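Local structure of carboxylic ester hydrolase (Aspergillus niger, 7K4O) at residues 242-245 with 246-250; 254-257 with 258-262; 534-537 with 538-542. The protein hydrolyses ester bonds of tannins as a secreted fungal serine esterase of the tannase family, probably releasing gallic acid. All blocks are in the same frame, centred on the assembly; numbering follows the deposited sequence.

In the fold
All three contacts are local, each between adjoining segments, and they follow one another along the chain without nesting or crossing. Interaction 1 comes first, on the glycosylated helix 238-252. A few residues on, interaction 2 closes the loop between that helix and helix 266-272 around a calcium ion. These two touch: Trp261 of the loop packs on Ile249 and Ala250 of the helix. Interaction 3 comes near the C terminus, where strand 529-533 gives way to helix 536-541. Its centre lies about 18 Å from that of interaction 2, without touching it. Helix 266-272 joins this region to the calcium loop, since Met255 and Arg537 both pack on Leu268.

Interaction 1 (242-245 with 246-250); sequences DKIV and NETIA. With NAG (2-acetamido-2-deoxy-beta-D-glucopyranose), chain G.
Asn246 and Asp242 meet one turn apart on helix 238-252, and the sugar carried by Asn246 folds its acetamide nitrogen against Asp242. Asn246 ND2 is bonded to C1 of the N-acetylglucosamine at 1.5 Å. The N2 of the same sugar donates to Asp242 OD2 at 2.7 Å, with a bent N-H...O angle of 132°. The other carboxylate oxygen is used as well. Water 1 donates to both Asp242 OD1 and Asn246 OD1, so a water links the carboxylate to the asparagine carbonyl. The carboxylate and amide planes are turned 66° against each other. Asp242 is placed for this by its first torsion, with CG opposite the backbone N (chi1 -173°). Lys243 approaches the carbonyl end of the acetamide, its CE 3.5 Å from the sugar O7.

Behind this shell, Lys243 runs side by side with Glu247, and Lys243 CD is 3.9 Å from Glu247 CG. The charged ends stay apart, with Lys243 NZ 4.5 Å from Glu247 OE2. Lys243 NZ makes a weak hydrogen bond to Pro282 O. On another side of the helix, Ile244 O accepts twice from Thr248. The Thr248 N and OG1 reach it from opposite faces of the carbonyl plane, with OG1 2.7 Å from Ile244 O. Val245 CG1 and Ile249 CD1 add an apolar contact at 4.1 Å. Val245 also packs on Phe331. Backbone bonds from i to i+4 hold the turn, including Asn246 N to Asp242 O.

The chemistry implies a glycan whose first residue is held by more than its covalent link. The direct bond to Asp242 should restrict rotation of the sugar on Asn246, and the water bridge ties the asparagine carbonyl to the same carboxylate.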
loop_
_atom_site.group_PDB
_atom_site.type_symbol
_atom_site.label_atom_id
_atom_site.label_comp_id
_atom_site.label_asym_id
_atom_site.label_seq_id
_atom_site.Cartn_x
_atom_site.Cartn_y
_atom_site.Cartn_z
ATOM N N ASP A 242 -6.836 -10.620 -20.706
ATOM C CA ASP A 242 -5.916 -9.522 -21.111
ATOM C C ASP A 242 -6.515 -8.767 -22.304
ATOM O O ASP A 242 -6.413 -7.531 -22.356
ATOM C CB ASP A 242 -4.512 -10.016 -21.401
ATOM C CG ASP A 242 -3.556 -8.860 -21.637
ATOM O OD1 ASP A 242 -3.552 -7.900 -20.809
ATOM O OD2 ASP A 242 -2.847 -8.896 -22.653
ATOM N N LYS A 243 -7.183 -9.478 -23.216
ATOM C CA LYS A 243 -7.872 -8.815 -24.344
ATOM C C LYS A 243 -9.002 -7.932 -23.827
ATOM O O LYS A 243 -9.171 -6.784 -24.286
ATOM C CB LYS A 243 -8.378 -9.877 -25.339
ATOM C CG LYS A 243 -9.151 -9.320 -26.530
ATOM C CD LYS A 243 -8.439 -8.231 -27.284
ATOM C CE LYS A 243 -7.194 -8.722 -27.994
ATOM N NZ LYS A 243 -6.929 -7.940 -29.232
ATOM N N ILE A 244 -9.749 -8.404 -22.837
ATOM C CA ILE A 244 -10.840 -7.580 -22.276
ATOM C C ILE A 244 -10.222 -6.306 -21.677
ATOM O O ILE A 244 -10.811 -5.204 -21.862
ATOM C CB ILE A 244 -11.644 -8.398 -21.247
ATOM C CG1 ILE A 244 -12.516 -9.442 -21.963
ATOM C CG2 ILE A 244 -12.509 -7.519 -20.379
ATOM C CD1 ILE A 244 -13.045 -10.534 -21.061
ATOM N N VAL A 245 -9.133 -6.445 -20.927
ATOM C CA VAL A 245 -8.500 -5.225 -20.321
ATOM C C VAL A 245 -8.089 -4.250 -21.445
ATOM O O VAL A 245 -8.387 -3.058 -21.349
ATOM C CB VAL A 245 -7.299 -5.631 -19.458
ATOM C CG1 VAL A 245 -6.455 -4.432 -19.063
ATOM C CG2 VAL A 245 -7.765 -6.425 -18.246
ATOM N N ASN A 246 -7.368 -4.739 -22.455
ATOM C CA ASN A 246 -6.891 -3.903 -23.599
ATOM C C ASN A 246 -8.075 -3.209 -24.257
ATOM O O ASN A 246 -7.973 -2.010 -24.519
ATOM C CB ASN A 246 -6.056 -4.700 -24.610
ATOM C CG ASN A 246 -4.641 -4.965 -24.145
ATOM O OD1 ASN A 246 -4.227 -4.476 -23.079
ATOM N ND2 ASN A 246 -3.887 -5.764 -24.903
ATOM N N GLU A 247 -9.189 -3.899 -24.513
ATOM C CA GLU A 247 -10.377 -3.259 -25.151
ATOM C C GLU A 247 -11.073 -2.284 -24.216
ATOM O O GLU A 247 -11.723 -1.323 -24.714
ATOM C CB GLU A 247 -11.366 -4.327 -25.615
ATOM C CG GLU A 247 -10.821 -5.136 -26.772
ATOM C CD GLU A 247 -10.635 -4.284 -28.027
ATOM O OE1 GLU A 247 -11.520 -3.471 -28.361
ATOM O OE2 GLU A 247 -9.595 -4.408 -28.631
ATOM N N THR A 248 -11.008 -2.525 -22.883
ATOM C CA THR A 248 -11.576 -1.566 -21.907
ATOM C C THR A 248 -10.723 -0.288 -21.955
ATOM O O THR A 248 -11.300 0.799 -21.954
ATOM C CB THR A 248 -11.669 -2.224 -20.518
ATOM O OG1 THR A 248 -12.461 -3.422 -20.619
ATOM C CG2 THR A 248 -12.257 -1.285 -19.494
ATOM N N ILE A 249 -9.406 -0.425 -22.009
ATOM C CA ILE A 249 -8.507 0.771 -22.084
ATOM C C ILE A 249 -8.870 1.546 -23.366
ATOM O O ILE A 249 -9.073 2.783 -23.309
ATOM C CB ILE A 249 -7.034 0.380 -22.036
ATOM C CG1 ILE A 249 -6.637 -0.154 -20.646
ATOM C CG2 ILE A 249 -6.186 1.567 -22.444
ATOM C CD1 ILE A 249 -5.306 -0.828 -20.607
ATOM N N ALA A 250 -9.019 0.839 -24.490
ATOM C CA ALA A 250 -9.323 1.498 -25.795
ATOM C C ALA A 250 -10.645 2.250 -25.703
ATOM O O ALA A 250 -10.729 3.406 -26.170
ATOM C CB ALA A 250 -9.325 0.470 -26.913
HETATM C C1 NAG G . -2.486 -6.154 -24.619
HETATM C C2 NAG G . -1.868 -7.208 -25.555
HETATM C C3 NAG G . -0.393 -7.474 -25.304
HETATM C C4 NAG G . 0.276 -6.140 -25.471
HETATM C C5 NAG G . -0.352 -5.127 -24.517
HETATM C C6 NAG G . 0.286 -3.762 -24.696
HETATM C C7 NAG G . -3.464 -8.966 -26.139
HETATM C C8 NAG G . -4.096 -10.242 -25.663
HETATM N N2 NAG G . -2.536 -8.469 -25.327
HETATM O O3 NAG G . 0.023 -8.527 -26.181
HETATM O O4 NAG G . 1.598 -6.382 -25.078
HETATM O O5 NAG G . -1.740 -4.950 -24.723
HETATM O O6 NAG G . -0.305 -2.866 -23.780
HETATM O O7 NAG G . -3.753 -8.425 -27.183
HETATM O O HOH W 1 -2.766 -5.350 -20.830
#

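Interaction 2 (254-257 with 258-262); sequences AMDG and KVDWV. With CA (calcium ion), chain K.
This is a calcium-binding loop, between helix 238-252 and helix 266-272, in which Asp256 meets Lys258 and Val262 around the metal. Asp256 grips calcium with both carboxylate oxygens, OD1 at 2.3 Å and OD2 at 2.4 Å. Its CG stands between the backbone N and the carbonyl carbon (chi1 52°), which turns the carboxylate toward the metal. The carbonyl oxygens of Lys258 and Val262 bind as well, and Lys258 O is 2.3 Å from the calcium. Asp260 gives a single oxygen; Asp260 OD1 is 2.5 Å from the calcium. Its OD2 accepts from water 2, which is itself a ligand. Asp253, directly after helix 238-252, completes the site with its backbone O and its OD1.

A second set of bonds fixes Asp256. Lys258 N donates to its OD1 at 3.0 Å, and Ala264 N donates to OD2. Outside the shell, Ala254 CB packs against Val259 CG2 at 4.0 Å, while the extended Lys258 makes a cation-pi contact with Trp523.

All the protein ligands are oxygens, as suits calcium. The ion brings together carboxylates and carbonyls, probably offsets their mutual repulsion and so should stabilise this loop conformation.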
loop_
_atom_site.group_PDB
_atom_site.type_symbol
_atom_site.label_atom_id
_atom_site.label_comp_id
_atom_site.label_asym_id
_atom_site.label_seq_id
_atom_site.Cartn_x
_atom_site.Cartn_y
_atom_site.Cartn_z
ATOM N N ALA A 254 -10.599 7.956 -23.786
ATOM C CA ALA A 254 -11.033 9.316 -24.178
ATOM C C ALA A 254 -12.054 9.870 -23.190
ATOM O O ALA A 254 -12.392 11.042 -23.262
ATOM C CB ALA A 254 -11.585 9.292 -25.588
ATOM N N MET A 255 -12.571 9.073 -22.261
ATOM C CA MET A 255 -13.595 9.594 -21.315
ATOM C C MET A 255 -13.012 10.650 -20.350
ATOM O O MET A 255 -13.794 11.451 -19.787
ATOM C CB MET A 255 -14.187 8.446 -20.508
ATOM C CG MET A 255 -15.102 7.540 -21.324
ATOM S SD MET A 255 -15.552 6.107 -20.273
ATOM C CE MET A 255 -16.506 5.072 -21.402
ATOM N N ASP A 256 -11.697 10.699 -20.205
ATOM C CA ASP A 256 -11.017 11.728 -19.369
ATOM C C ASP A 256 -10.687 12.989 -20.198
ATOM O O ASP A 256 -10.129 13.945 -19.626
ATOM C CB ASP A 256 -9.769 11.130 -18.722
ATOM C CG ASP A 256 -8.795 10.442 -19.648
ATOM O OD1 ASP A 256 -8.442 11.042 -20.708
ATOM O OD2 ASP A 256 -8.358 9.333 -19.298
ATOM N N GLY A 257 -11.039 13.022 -21.492
ATOM C CA GLY A 257 -10.831 14.202 -22.367
ATOM C C GLY A 257 -9.450 14.233 -22.989
ATOM O O GLY A 257 -9.119 15.199 -23.731
ATOM N N LYS A 258 -8.641 13.217 -22.741
ATOM C CA LYS A 258 -7.265 13.172 -23.251
ATOM C C LYS A 258 -7.013 11.806 -23.855
ATOM O O LYS A 258 -7.063 10.800 -23.153
ATOM C CB LYS A 258 -6.228 13.505 -22.175
ATOM C CG LYS A 258 -4.829 13.649 -22.755
ATOM C CD LYS A 258 -3.764 14.093 -21.795
ATOM C CE LYS A 258 -2.528 14.478 -22.582
ATOM N NZ LYS A 258 -1.339 14.456 -21.730
ATOM N N VAL A 259 -6.671 11.779 -25.140
ATOM C CA VAL A 259 -6.344 10.514 -25.833
ATOM C C VAL A 259 -4.854 10.270 -25.655
ATOM O O VAL A 259 -4.036 10.918 -26.330
ATOM C CB VAL A 259 -6.789 10.537 -27.317
ATOM C CG1 VAL A 259 -6.271 9.321 -28.054
ATOM C CG2 VAL A 259 -8.295 10.637 -27.415
ATOM N N ASP A 260 -4.510 9.367 -24.743
ATOM C CA ASP A 260 -3.107 9.126 -24.336
ATOM C C ASP A 260 -2.909 7.655 -23.954
ATOM O O ASP A 260 -1.823 7.319 -23.495
ATOM C CB ASP A 260 -2.726 10.065 -23.187
ATOM C CG ASP A 260 -3.631 9.946 -21.951
ATOM O OD1 ASP A 260 -4.636 9.198 -22.004
ATOM O OD2 ASP A 260 -3.347 10.671 -20.938
ATOM N N TRP A 261 -3.859 6.776 -24.248
ATOM C CA TRP A 261 -3.818 5.367 -23.788
ATOM C C TRP A 261 -3.593 5.338 -22.238
ATOM O O TRP A 261 -2.761 4.583 -21.763
ATOM C CB TRP A 261 -2.756 4.603 -24.561
ATOM C CG TRP A 261 -3.006 3.127 -24.522
ATOM C CD1 TRP A 261 -2.343 2.198 -23.772
ATOM C CD2 TRP A 261 -4.049 2.422 -25.226
ATOM N NE1 TRP A 261 -2.887 0.955 -23.978
ATOM C CE2 TRP A 261 -3.928 1.057 -24.867
ATOM C CE3 TRP A 261 -5.016 2.800 -26.171
ATOM C CZ2 TRP A 261 -4.759 0.070 -25.405
ATOM C CZ3 TRP A 261 -5.837 1.820 -26.694
ATOM C CH2 TRP A 261 -5.712 0.481 -26.308
ATOM N N VAL A 262 -4.331 6.179 -21.560
ATOM C CA VAL A 262 -4.397 6.188 -20.075
ATOM C C VAL A 262 -5.838 6.398 -19.714
ATOM O O VAL A 262 -6.436 7.362 -20.123
ATOM C CB VAL A 262 -3.502 7.272 -19.449
ATOM C CG1 VAL A 262 -3.540 7.144 -17.917
ATOM C CG2 VAL A 262 -2.075 7.175 -19.960
HETATM CA CA CA K . -7.044 9.309 -21.357
HETATM O O HOH W 2 -5.669 10.660 -19.632
#

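Interaction 3 (534-537 with 538-542); sequences YNQR and SIDSW. With NAG (2-acetamido-2-deoxy-beta-D-glucopyranose), chain D; NAG (2-acetamido-2-deoxy-beta-D-glucopyranose), chain B.
Ile539 puts its CD1 over one face of the Tyr534 ring, a CH-pi contact 3.7 Å from the centroid and 23° off the ring normal. The chain B N-acetylglucosamine lies over the opposite face. Tyr534 CG is anti to its N (chi1 -168°), and in this conformation the ring lies between Ile539 and that sugar. Tyr534 N donates to O7 of the chain D sugar at 2.9 Å. The Tyr534 hydroxyl donates to Gln536 OE1 at 2.7 Å, which helps fix the ring.

In Gln536 the bend at chi2 (66°) brings OE1 to the Tyr534 hydroxyl and NE2 to Asp540. NE2 donates to Asp540 OD1 at 2.9 Å. Asp540 OD1 lies close to the amide plane of Gln536, but the nitrogen comes from above the carboxylate plane.

Asn535 is the N-cap. Its OD1 accepts from Ser538 N at 3.0 Å and from Ser538 OG at 2.9 Å, the two donors arriving from opposite faces of the amide. Ser538 OG is also hydrogen-bonded to Arg265 NH2.

The short helix 536-541 follows strand 529-533. Ser538 and Arg537 pack on helix 266-272, with Arg537 forming a salt bridge to Asp272. Tyr534 and Ile539 lie against Tyr444 at the start of helix 444-452.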
loop_
_atom_site.group_PDB
_atom_site.type_symbol
_atom_site.label_atom_id
_atom_site.label_comp_id
_atom_site.label_asym_id
_atom_site.label_seq_id
_atom_site.Cartn_x
_atom_site.Cartn_y
_atom_site.Cartn_z
ATOM N N TYR A 534 -15.967 18.411 -10.005
ATOM C CA TYR A 534 -16.958 17.774 -9.123
ATOM C C TYR A 534 -18.030 17.112 -9.988
ATOM O O TYR A 534 -18.756 17.836 -10.661
ATOM C CB TYR A 534 -17.574 18.776 -8.172
ATOM C CG TYR A 534 -18.359 18.086 -7.096
ATOM C CD1 TYR A 534 -19.697 17.770 -7.287
ATOM C CD2 TYR A 534 -17.779 17.730 -5.885
ATOM C CE1 TYR A 534 -20.432 17.086 -6.326
ATOM C CE2 TYR A 534 -18.499 17.057 -4.915
ATOM C CZ TYR A 534 -19.819 16.705 -5.142
ATOM O OH TYR A 534 -20.559 16.077 -4.187
ATOM N N ASN A 535 -18.167 15.807 -9.912
ATOM C CA ASN A 535 -19.142 15.041 -10.742
ATOM C C ASN A 535 -19.824 14.007 -9.856
ATOM O O ASN A 535 -19.194 12.999 -9.522
ATOM C CB ASN A 535 -18.449 14.416 -11.923
ATOM C CG ASN A 535 -19.419 13.761 -12.881
ATOM O OD1 ASN A 535 -19.630 12.576 -12.793
ATOM N ND2 ASN A 535 -20.023 14.534 -13.782
ATOM N N GLN A 536 -21.022 14.313 -9.402
ATOM C CA GLN A 536 -21.745 13.485 -8.413
ATOM C C GLN A 536 -21.887 12.046 -8.909
ATOM O O GLN A 536 -21.740 11.116 -8.101
ATOM C CB GLN A 536 -23.096 14.084 -8.075
ATOM C CG GLN A 536 -23.727 13.433 -6.856
ATOM C CD GLN A 536 -22.897 13.746 -5.625
ATOM O OE1 GLN A 536 -22.722 14.911 -5.249
ATOM N NE2 GLN A 536 -22.381 12.701 -4.994
ATOM N N ARG A 537 -22.219 11.850 -10.169
ATOM C CA ARG A 537 -22.427 10.496 -10.715
ATOM C C ARG A 537 -21.132 9.687 -10.559
ATOM O O ARG A 537 -21.181 8.490 -10.174
ATOM C CB ARG A 537 -22.866 10.632 -12.181
ATOM C CG ARG A 537 -23.349 9.346 -12.820
ATOM C CD ARG A 537 -23.969 9.664 -14.200
ATOM N NE ARG A 537 -22.939 9.878 -15.200
ATOM C CZ ARG A 537 -22.488 8.958 -16.069
ATOM N NH1 ARG A 537 -21.502 9.265 -16.881
ATOM N NH2 ARG A 537 -23.024 7.750 -16.166
ATOM N N SER A 538 -19.986 10.281 -10.869
ATOM C CA SER A 538 -18.679 9.601 -10.715
ATOM C C SER A 538 -18.428 9.333 -9.223
ATOM O O SER A 538 -17.994 8.226 -8.916
ATOM C CB SER A 538 -17.579 10.429 -11.324
ATOM O OG SER A 538 -17.694 10.463 -12.738
ATOM N N ILE A 539 -18.639 10.334 -8.368
ATOM C CA ILE A 539 -18.345 10.171 -6.918
ATOM C C ILE A 539 -19.167 8.987 -6.420
ATOM O O ILE A 539 -18.629 8.146 -5.695
ATOM C CB ILE A 539 -18.631 11.463 -6.161
ATOM C CG1 ILE A 539 -17.600 12.523 -6.558
ATOM C CG2 ILE A 539 -18.719 11.245 -4.666
ATOM C CD1 ILE A 539 -18.015 13.902 -6.181
ATOM N N ASP A 540 -20.438 8.917 -6.824
ATOM C CA ASP A 540 -21.353 7.855 -6.321
ATOM C C ASP A 540 -20.853 6.491 -6.766
ATOM O O ASP A 540 -21.105 5.514 -6.033
ATOM C CB ASP A 540 -22.790 8.072 -6.785
ATOM C CG ASP A 540 -23.493 9.263 -6.182
ATOM O OD1 ASP A 540 -22.965 9.900 -5.233
ATOM O OD2 ASP A 540 -24.565 9.623 -6.739
ATOM N N SER A 541 -20.184 6.370 -7.912
ATOM C CA SER A 541 -19.704 5.069 -8.441
ATOM C C SER A 541 -18.616 4.472 -7.535
ATOM O O SER A 541 -18.369 3.283 -7.646
ATOM C CB SER A 541 -19.213 5.127 -9.831
ATOM O OG SER A 541 -17.953 5.791 -9.952
ATOM N N TRP A 542 -17.981 5.305 -6.700
ATOM C CA TRP A 542 -16.876 4.854 -5.816
ATOM C C TRP A 542 -17.413 4.452 -4.447
ATOM O O TRP A 542 -16.569 4.128 -3.566
ATOM C CB TRP A 542 -15.841 5.977 -5.622
ATOM C CG TRP A 542 -14.991 6.295 -6.800
ATOM C CD1 TRP A 542 -15.181 7.308 -7.696
ATOM C CD2 TRP A 542 -13.759 5.661 -7.174
ATOM N NE1 TRP A 542 -14.197 7.298 -8.632
ATOM C CE2 TRP A 542 -13.282 6.320 -8.327
ATOM C CE3 TRP A 542 -13.059 4.562 -6.691
ATOM C CZ2 TRP A 542 -12.125 5.915 -8.977
ATOM C CZ3 TRP A 542 -11.903 4.168 -7.318
ATOM C CH2 TRP A 542 -11.434 4.841 -8.451
HETATM C C1 NAG D . -19.488 22.976 -8.427
HETATM C C2 NAG D . -18.644 22.909 -9.672
HETATM C C3 NAG D . -18.949 24.091 -10.592
HETATM C C4 NAG D . -20.445 24.238 -10.792
HETATM C C5 NAG D . -21.152 24.321 -9.442
HETATM C C6 NAG D . -22.662 24.478 -9.585
HETATM C C7 NAG D . -16.374 22.065 -9.843
HETATM C C8 NAG D . -14.963 22.210 -9.374
HETATM N N2 NAG D . -17.230 22.969 -9.348
HETATM O O3 NAG D . -18.321 23.871 -11.856
HETATM O O4 NAG D . -20.672 25.439 -11.520
HETATM O O5 NAG D . -20.867 23.077 -8.779
HETATM O O6 NAG D . -23.146 23.244 -10.147
HETATM O O7 NAG D . -16.697 21.142 -10.591
HETATM C C1 NAG B . -20.015 20.722 -3.708
HETATM C C2 NAG B . -21.194 21.280 -4.455
HETATM C C3 NAG B . -20.896 21.235 -5.939
HETATM C C4 NAG B . -19.682 22.063 -6.201
HETATM C C5 NAG B . -18.501 21.482 -5.390
HETATM C C6 NAG B . -17.234 22.273 -5.586
HETATM C C7 NAG B . -23.392 20.991 -3.504
HETATM C C8 NAG B . -24.523 20.099 -3.129
HETATM N N2 NAG B . -22.336 20.474 -4.107
HETATM O O3 NAG B . -22.020 21.697 -6.675
HETATM O O4 NAG B . -19.334 21.805 -7.539
HETATM O O5 NAG B . -18.852 21.468 -4.026
HETATM O O6 NAG B . -16.097 21.527 -5.134
HETATM O O7 NAG B . -23.437 22.165 -3.287
#